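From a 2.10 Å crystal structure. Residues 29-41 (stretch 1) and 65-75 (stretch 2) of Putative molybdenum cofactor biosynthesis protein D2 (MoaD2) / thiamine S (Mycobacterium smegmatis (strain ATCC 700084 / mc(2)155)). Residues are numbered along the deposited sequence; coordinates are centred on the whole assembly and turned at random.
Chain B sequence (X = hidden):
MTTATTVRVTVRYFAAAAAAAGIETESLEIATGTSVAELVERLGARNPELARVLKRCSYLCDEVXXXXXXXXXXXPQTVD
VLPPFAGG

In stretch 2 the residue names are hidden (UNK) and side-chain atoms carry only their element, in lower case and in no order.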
ATOM      1  N   GLU B  29      38.773 -26.218 -19.490  1.00 18.59           N
ATOM      2  CA  GLU B  29      39.109 -27.607 -19.208  1.00 21.17           C
ATOM      3  C   GLU B  29      39.574 -27.754 -17.764  1.00 23.64           C
ATOM      4  O   GLU B  29      40.552 -27.126 -17.354  1.00 22.75           O
ATOM      5  CB  GLU B  29      40.199 -28.113 -20.158  1.00 26.51           C
ATOM      6  CG  GLU B  29      39.701 -28.554 -21.522  1.00 36.36           C
ATOM      7  CD  GLU B  29      40.809 -29.142 -22.382  1.00 47.42           C
ATOM      8  OE1 GLU B  29      41.928 -28.583 -22.378  1.00 47.80           O
ATOM      9  OE2 GLU B  29      40.566 -30.167 -23.054  1.00 53.32           O
ATOM     10  N   ILE B  30      38.871 -28.578 -16.992  1.00 19.61           N
ATOM     11  CA  ILE B  30      39.285 -28.867 -15.625  1.00 18.40           C
ATOM     12  C   ILE B  30      39.369 -30.368 -15.390  1.00 21.65           C
ATOM     13  O   ILE B  30      38.655 -31.144 -16.029  1.00 24.57           O
ATOM     14  CB  ILE B  30      38.324 -28.263 -14.593  1.00 28.30           C
ATOM     15  CG1 ILE B  30      36.932 -28.874 -14.756  1.00 25.17           C
ATOM     16  CG2 ILE B  30      38.293 -26.738 -14.708  1.00 24.74           C
ATOM     17  CD1 ILE B  30      36.004 -28.558 -13.631  1.00 23.71           C
ATOM     18  N   ALA B  31      40.243 -30.769 -14.471  1.00 20.83           N
ATOM     19  CA  ALA B  31      40.404 -32.177 -14.128  1.00 21.79           C
ATOM     20  C   ALA B  31      39.077 -32.762 -13.665  1.00 22.44           C
ATOM     21  O   ALA B  31      38.379 -32.166 -12.843  1.00 20.18           O
ATOM     22  CB  ALA B  31      41.463 -32.349 -13.052  1.00 16.87           C
ATOM     23  N   THR B  32      38.730 -33.921 -14.212  1.00 20.98           N
ATOM     24  CA  THR B  32      37.503 -34.607 -13.835  1.00 24.80           C
ATOM     25  C   THR B  32      37.502 -34.868 -12.336  1.00 24.16           C
ATOM     26  O   THR B  32      38.475 -35.391 -11.788  1.00 27.90           O
ATOM     27  CB  THR B  32      37.338 -35.932 -14.600  1.00 29.13           C
ATOM     28  OG1 THR B  32      37.446 -35.684 -16.006  1.00 30.84           O
ATOM     29  CG2 THR B  32      35.980 -36.557 -14.303  1.00 24.77           C
ATOM     30  N   GLY B  33      36.421 -34.470 -11.674  1.00 21.10           N
ATOM     31  CA  GLY B  33      36.317 -34.615 -10.235  1.00 29.10           C
ATOM     32  C   GLY B  33      36.599 -33.333  -9.471  1.00 28.16           C
ATOM     33  O   GLY B  33      36.421 -33.285  -8.254  1.00 25.69           O
ATOM     34  N   THR B  34      37.047 -32.298 -10.178  1.00 24.54           N
ATOM     35  CA  THR B  34      37.295 -30.999  -9.561  1.00 21.38           C
ATOM     36  C   THR B  34      36.030 -30.494  -8.877  1.00 23.37           C
ATOM     37  O   THR B  34      34.960 -30.480  -9.478  1.00 19.88           O
ATOM     38  CB  THR B  34      37.759 -29.949 -10.598  1.00 18.76           C
ATOM     39  OG1 THR B  34      38.998 -30.359 -11.189  1.00 17.92           O
ATOM     40  CG2 THR B  34      37.943 -28.587  -9.944  1.00 12.79           C
ATOM     41  N   SER B  35      36.146 -30.096  -7.616  1.00 20.33           N
ATOM     42  CA  SER B  35      34.999 -29.568  -6.892  1.00 22.46           C
ATOM     43  C   SER B  35      34.688 -28.153  -7.367  1.00 20.47           C
ATOM     44  O   SER B  35      35.539 -27.489  -7.960  1.00 17.18           O
ATOM     45  CB  SER B  35      35.257 -29.573  -5.387  1.00 21.26           C
ATOM     46  OG  SER B  35      36.163 -28.543  -5.030  1.00 23.80           O
ATOM     47  N   VAL B  36      33.471 -27.691  -7.101  1.00 18.06           N
ATOM     48  CA  VAL B  36      33.094 -26.326  -7.451  1.00 20.10           C
ATOM     49  C   VAL B  36      34.010 -25.336  -6.741  1.00 22.47           C
ATOM     50  O   VAL B  36      34.418 -24.333  -7.323  1.00 20.01           O
ATOM     51  CB  VAL B  36      31.630 -26.023  -7.094  1.00 17.06           C
ATOM     52  CG1 VAL B  36      31.278 -24.590  -7.462  1.00 16.91           C
ATOM     53  CG2 VAL B  36      30.697 -26.997  -7.801  1.00 20.29           C
ATOM     54  N   ALA B  37      34.347 -25.638  -5.489  1.00 22.85           N
ATOM     55  CA  ALA B  37      35.239 -24.787  -4.706  1.00 22.17           C
ATOM     56  C   ALA B  37      36.620 -24.665  -5.363  1.00 20.53           C
ATOM     57  O   ALA B  37      37.168 -23.570  -5.474  1.00 18.03           O
ATOM     58  CB  ALA B  37      35.368 -25.321  -3.289  1.00 18.69           C
ATOM     59  N   GLU B  38      37.172 -25.790  -5.807  1.00 20.45           N
ATOM     60  CA  GLU B  38      38.449 -25.782  -6.515  1.00 23.40           C
ATOM     61  C   GLU B  38      38.363 -24.990  -7.815  1.00 19.72           C
ATOM     62  O   GLU B  38      39.320 -24.328  -8.211  1.00 20.27           O
ATOM     63  CB  GLU B  38      38.913 -27.206  -6.820  1.00 34.03           C
ATOM     64  CG  GLU B  38      39.216 -28.064  -5.608  1.00 41.28           C
ATOM     65  CD  GLU B  38      39.668 -29.457  -6.004  1.00 50.77           C
ATOM     66  OE1 GLU B  38      40.753 -29.577  -6.611  1.00 57.28           O
ATOM     67  OE2 GLU B  38      38.931 -30.428  -5.724  1.00 49.67           O
ATOM     68  N   LEU B  39      37.217 -25.076  -8.486  1.00 18.82           N
ATOM     69  CA  LEU B  39      36.995 -24.330  -9.722  1.00 18.51           C
ATOM     70  C   LEU B  39      37.016 -22.835  -9.446  1.00 17.20           C
ATOM     71  O   LEU B  39      37.651 -22.069 -10.173  1.00 21.51           O
ATOM     72  CB  LEU B  39      35.664 -24.723 -10.370  1.00 13.65           C
ATOM     73  CG  LEU B  39      35.212 -23.842 -11.538  1.00 15.88           C
ATOM     74  CD1 LEU B  39      36.218 -23.885 -12.690  1.00 14.87           C
ATOM     75  CD2 LEU B  39      33.827 -24.251 -12.021  1.00 14.58           C
ATOM     76  N   VAL B  40      36.320 -22.430  -8.388  1.00 14.43           N
ATOM     77  CA  VAL B  40      36.246 -21.026  -7.999  1.00 14.22           C
ATOM     78  C   VAL B  40      37.641 -20.467  -7.716  1.00 18.09           C
ATOM     79  O   VAL B  40      37.938 -19.316  -8.053  1.00 18.80           O
ATOM     80  CB  VAL B  40      35.334 -20.838  -6.763  1.00 18.04           C
ATOM     81  CG1 VAL B  40      35.419 -19.416  -6.225  1.00 13.81           C
ATOM     82  CG2 VAL B  40      33.894 -21.181  -7.121  1.00 18.34           C
ATOM     83  N   GLU B  41      38.499 -21.290  -7.119  1.00 21.95           N
ATOM     84  CA  GLU B  41      39.882 -20.898  -6.863  1.00 24.62           C
ATOM     85  C   GLU B  41      40.604 -20.587  -8.168  1.00 23.59           C
ATOM     86  O   GLU B  41      41.303 -19.580  -8.278  1.00 22.08           O
ATOM     87  CB  GLU B  41      40.636 -21.997  -6.107  1.00 30.11           C
ATOM     88  CG  GLU B  41      40.210 -22.195  -4.665  1.00 41.93           C
ATOM     89  CD  GLU B  41      40.946 -23.345  -3.996  1.00 53.05           C
ATOM     90  OE1 GLU B  41      41.494 -24.209  -4.718  1.00 54.09           O
ATOM     91  OE2 GLU B  41      40.978 -23.385  -2.749  1.00 57.40           O
ATOM     92  N   UNK B  65      20.956 -24.765  -7.960  1.00 25.45           N
ATOM     93  CA  UNK B  65      21.740 -24.163  -6.886  1.00 21.71           C
ATOM     94  C   UNK B  65      22.750 -25.136  -6.283  1.00 24.80           C
ATOM     95  O   UNK B  65      22.426 -26.288  -6.014  1.00 20.61           O
ATOM     96  c   UNK B  65      20.816 -23.627  -5.802  1.00 27.55           C
ATOM     97  N   UNK B  66      23.979 -24.662  -6.090  1.00 28.50           N
ATOM     98  CA  UNK B  66      25.026 -25.456  -5.454  1.00 26.74           C
ATOM     99  C   UNK B  66      24.960 -25.304  -3.939  1.00 27.24           C
ATOM    100  O   UNK B  66      25.275 -24.246  -3.399  1.00 27.28           O
ATOM    101  c   UNK B  66      27.503 -25.834  -5.197  1.00 21.38           C
ATOM    102  c   UNK B  66      26.561 -25.251  -7.445  1.00 21.18           C
ATOM    103  c   UNK B  66      26.434 -25.047  -5.941  1.00 23.69           C
ATOM    104  N   UNK B  67      24.541 -26.362  -3.258  1.00 30.99           N
ATOM    105  CA  UNK B  67      24.423 -26.338  -1.806  1.00 35.31           C
ATOM    106  C   UNK B  67      25.735 -26.740  -1.139  1.00 37.48           C
ATOM    107  O   UNK B  67      26.102 -26.203  -0.095  1.00 39.93           O
ATOM    108  c   UNK B  67      18.436 -28.040  -0.993  1.00 75.25           C
ATOM    109  c   UNK B  67      21.897 -26.782  -1.701  1.00 45.03           C
ATOM    110  c   UNK B  67      20.865 -27.857  -1.391  1.00 57.14           C
ATOM    111  c   UNK B  67      23.295 -27.263  -1.344  1.00 38.59           C
ATOM    112  n   UNK B  67      18.544 -29.349  -0.812  1.00 75.76           N
ATOM    113  n   UNK B  67      17.248 -27.458  -0.901  1.00 77.46           N
ATOM    114  n   UNK B  67      19.515 -27.313  -1.270  1.00 69.53           N
ATOM    115  N   UNK B  68      26.429 -27.693  -1.750  1.00 37.58           N
ATOM    116  CA  UNK B  68      27.704 -28.180  -1.237  1.00 35.32           C
ATOM    117  C   UNK B  68      28.831 -27.806  -2.200  1.00 29.39           C
ATOM    118  O   UNK B  68      28.883 -28.294  -3.325  1.00 27.39           O
ATOM    119  o   UNK B  68      29.117 -31.486  -0.485  1.00 45.41           O
ATOM    120  c   UNK B  68      27.645 -29.697  -1.027  1.00 37.18           C
ATOM    121  c   UNK B  68      28.911 -30.256  -0.403  1.00 41.28           C
ATOM    122  o   UNK B  68      29.693 -29.474   0.176  1.00 41.40           O
ATOM    123  N   UNK B  69      29.735 -26.940  -1.756  1.00 29.12           N
ATOM    124  CA  UNK B  69      30.815 -26.474  -2.621  1.00 28.71           C
ATOM    125  C   UNK B  69      31.839 -27.573  -2.911  1.00 28.34           C
ATOM    126  O   UNK B  69      32.708 -27.412  -3.768  1.00 24.68           O
ATOM    127  c   UNK B  69      30.629 -24.018  -1.979  1.00 30.21           C
ATOM    128  c   UNK B  69      31.795 -22.790  -4.174  1.00 14.35           C
ATOM    129  s   UNK B  69      30.210 -23.439  -3.639  1.00 27.71           S
ATOM    130  c   UNK B  69      31.504 -25.259  -2.000  1.00 23.07           C
ATOM    131  N   UNK B  70      31.727 -28.694  -2.205  1.00 25.67           N
ATOM    132  CA  UNK B  70      32.620 -29.821  -2.433  1.00 24.23           C
ATOM    133  C   UNK B  70      32.132 -30.659  -3.606  1.00 19.99           C
ATOM    134  O   UNK B  70      32.794 -31.616  -4.010  1.00 24.45           O
ATOM    135  c   UNK B  70      32.734 -30.676  -1.175  1.00 24.76           C
ATOM    136  N   UNK B  71      30.966 -30.295  -4.138  1.00 23.06           N
ATOM    137  CA  UNK B  71      30.364 -30.988  -5.277  1.00 21.60           C
ATOM    138  C   UNK B  71      31.357 -31.193  -6.415  1.00 23.61           C
ATOM    139  O   UNK B  71      31.881 -30.228  -6.967  1.00 24.27           O
ATOM    140  c   UNK B  71      27.159 -30.197  -9.113  1.00 31.61           C
ATOM    141  c   UNK B  71      27.566 -29.793  -7.702  1.00 31.67           C
ATOM    142  n   UNK B  71      26.468 -31.510  -9.143  1.00 34.84           N
ATOM    143  c   UNK B  71      28.642 -30.714  -7.143  1.00 23.65           C
ATOM    144  c   UNK B  71      29.156 -30.211  -5.800  1.00 20.83           C
ATOM    145  N   UNK B  72      31.617 -32.458  -6.770  1.00 21.36           N
ATOM    146  CA  UNK B  72      32.558 -32.775  -7.847  1.00 19.50           C
ATOM    147  C   UNK B  72      31.987 -32.484  -9.232  1.00 19.77           C
ATOM    148  O   UNK B  72      30.812 -32.753  -9.488  1.00 14.81           O
ATOM    149  c   UNK B  72      32.243 -34.627  -6.318  1.00 26.89           C
ATOM    150  c   UNK B  72      31.126 -33.669  -6.096  1.00 22.89           C
ATOM    151  c   UNK B  72      32.805 -34.281  -7.674  1.00 24.47           C
ATOM    152  N   UNK B  73      32.820 -31.942 -10.116  1.00 15.75           N
ATOM    153  CA  UNK B  73      32.440 -31.733 -11.507  1.00 18.92           C
ATOM    154  C   UNK B  73      32.968 -32.889 -12.359  1.00 19.59           C
ATOM    155  O   UNK B  73      34.160 -32.969 -12.626  1.00 18.34           O
ATOM    156  c   UNK B  73      32.975 -30.388 -12.006  1.00 13.00           C
ATOM    157  c   UNK B  73      30.995 -28.893 -11.603  1.00 19.25           C
ATOM    158  c   UNK B  73      32.450 -29.175 -11.227  1.00 17.59           C
ATOM    159  c   UNK B  73      33.306 -27.933 -11.459  1.00 19.55           C
ATOM    160  N   UNK B  74      32.081 -33.792 -12.772  1.00 23.07           N
ATOM    161  CA  UNK B  74      32.513 -35.023 -13.442  1.00 24.49           C
ATOM    162  C   UNK B  74      31.903 -35.191 -14.825  1.00 27.65           C
ATOM    163  O   UNK B  74      32.076 -36.225 -15.472  1.00 28.26           O
ATOM    164  c   UNK B  74      30.672 -36.319 -12.330  1.00 21.90           C
ATOM    165  c   UNK B  74      32.957 -36.253 -11.306  1.00 22.48           C
ATOM    166  c   UNK B  74      32.168 -36.262 -12.604  1.00 22.86           C
ATOM    167  N   UNK B  75      31.196 -34.163 -15.276  1.00 25.33           N
ATOM    168  CA  UNK B  75      30.494 -34.202 -16.546  1.00 28.10           C
ATOM    169  C   UNK B  75      30.447 -32.786 -17.097  1.00 30.05           C
ATOM    170  O   UNK B  75      30.379 -31.836 -16.320  1.00 32.53           O
ATOM    171  o   UNK B  75      28.304 -34.565 -17.574  1.00 37.39           O
ATOM    172  c   UNK B  75      29.064 -34.786 -16.381  1.00 31.12           C
ATOM    173  c   UNK B  75      28.351 -34.142 -15.201  1.00 31.40           C
TER

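Position 65 carries a single side-chain carbon and lies out of reach of stretch 1; it is Ala65. At position 66 one carbon carries two more, three carbons without a heteroatom, and its CA-to-CB bond points toward stretch 1: Val66, whose CG1 lies 4.3 Å from Val36 CG2. Position 67 runs through three carbons and a nitrogen to a carbon bearing two further nitrogens, a guanidinium that touches nothing on stretch 1. This is Arg67.

Position 68 has two carbons, the second holding two oxygens. A carboxylate this short makes it Asp68, and it serves its own stretch: it opens a type I turn, and its OD1 takes a weak hydrogen bond from the N of position 70, 3.2 Å away. Position 69 is an unbranched chain of two carbons, a sulfur and a last carbon, hence Met69. It leaves the backbone sideways, yet its three m torsions bring the end nearer the helix, with CE 3.8 Å from Val36 CG1 and 4.0 Å from Val40 CG2. Position 70, one carbon pointing away from stretch 1, is Ala70. Four carbons in a row ending in nitrogen identify position 71 as Lys71; its CB is 4.1 Å from Val36 CG2, but the chain's end leads away.

At position 72 three carbons close a ring onto the backbone nitrogen: Pro72. Without an N-H to donate, it sits at a non-hydrogen-bonded pairing with Ser35, and its CB lies 3.8 Å from Gly33 O. Position 73 has four carbons forked at the second, buried among aliphatic groups. This is Leu73, with CD1 3.5 Å from Ile30 CD1 and 3.8 Å from Leu39 CD2. Position 74, one carbon carrying two, is Val74; its CG1 rests 3.9 Å from Gly33 CA. Position 75 has one carbon bearing an oxygen and a carbon, points away, and is Thr75.

The contact combines backbone hydrogen bonds with apolar packing. Gly33 N donates to Leu73 O (2.9 Å) and Leu73 N to Thr34 O (2.7 Å), joining the two backbones. Beyond them, the helix start offers amides with no preceding helical turn to accept them: Val36 N donates to Lys71 O (3.0 Å) and Ala37 N to Met69 O (3.0 Å), while Ser35 OG caps Glu38 N at 3.0 Å. Around this frame Leu73 packs against Ile30, Val36 and Leu39, and Met69 covers the flank of the helix. Gly33, at phi 100°, occupies a turn conformation that itself calls for glycine.

Stretch 2 (65-75) AVRDMAKPLVT
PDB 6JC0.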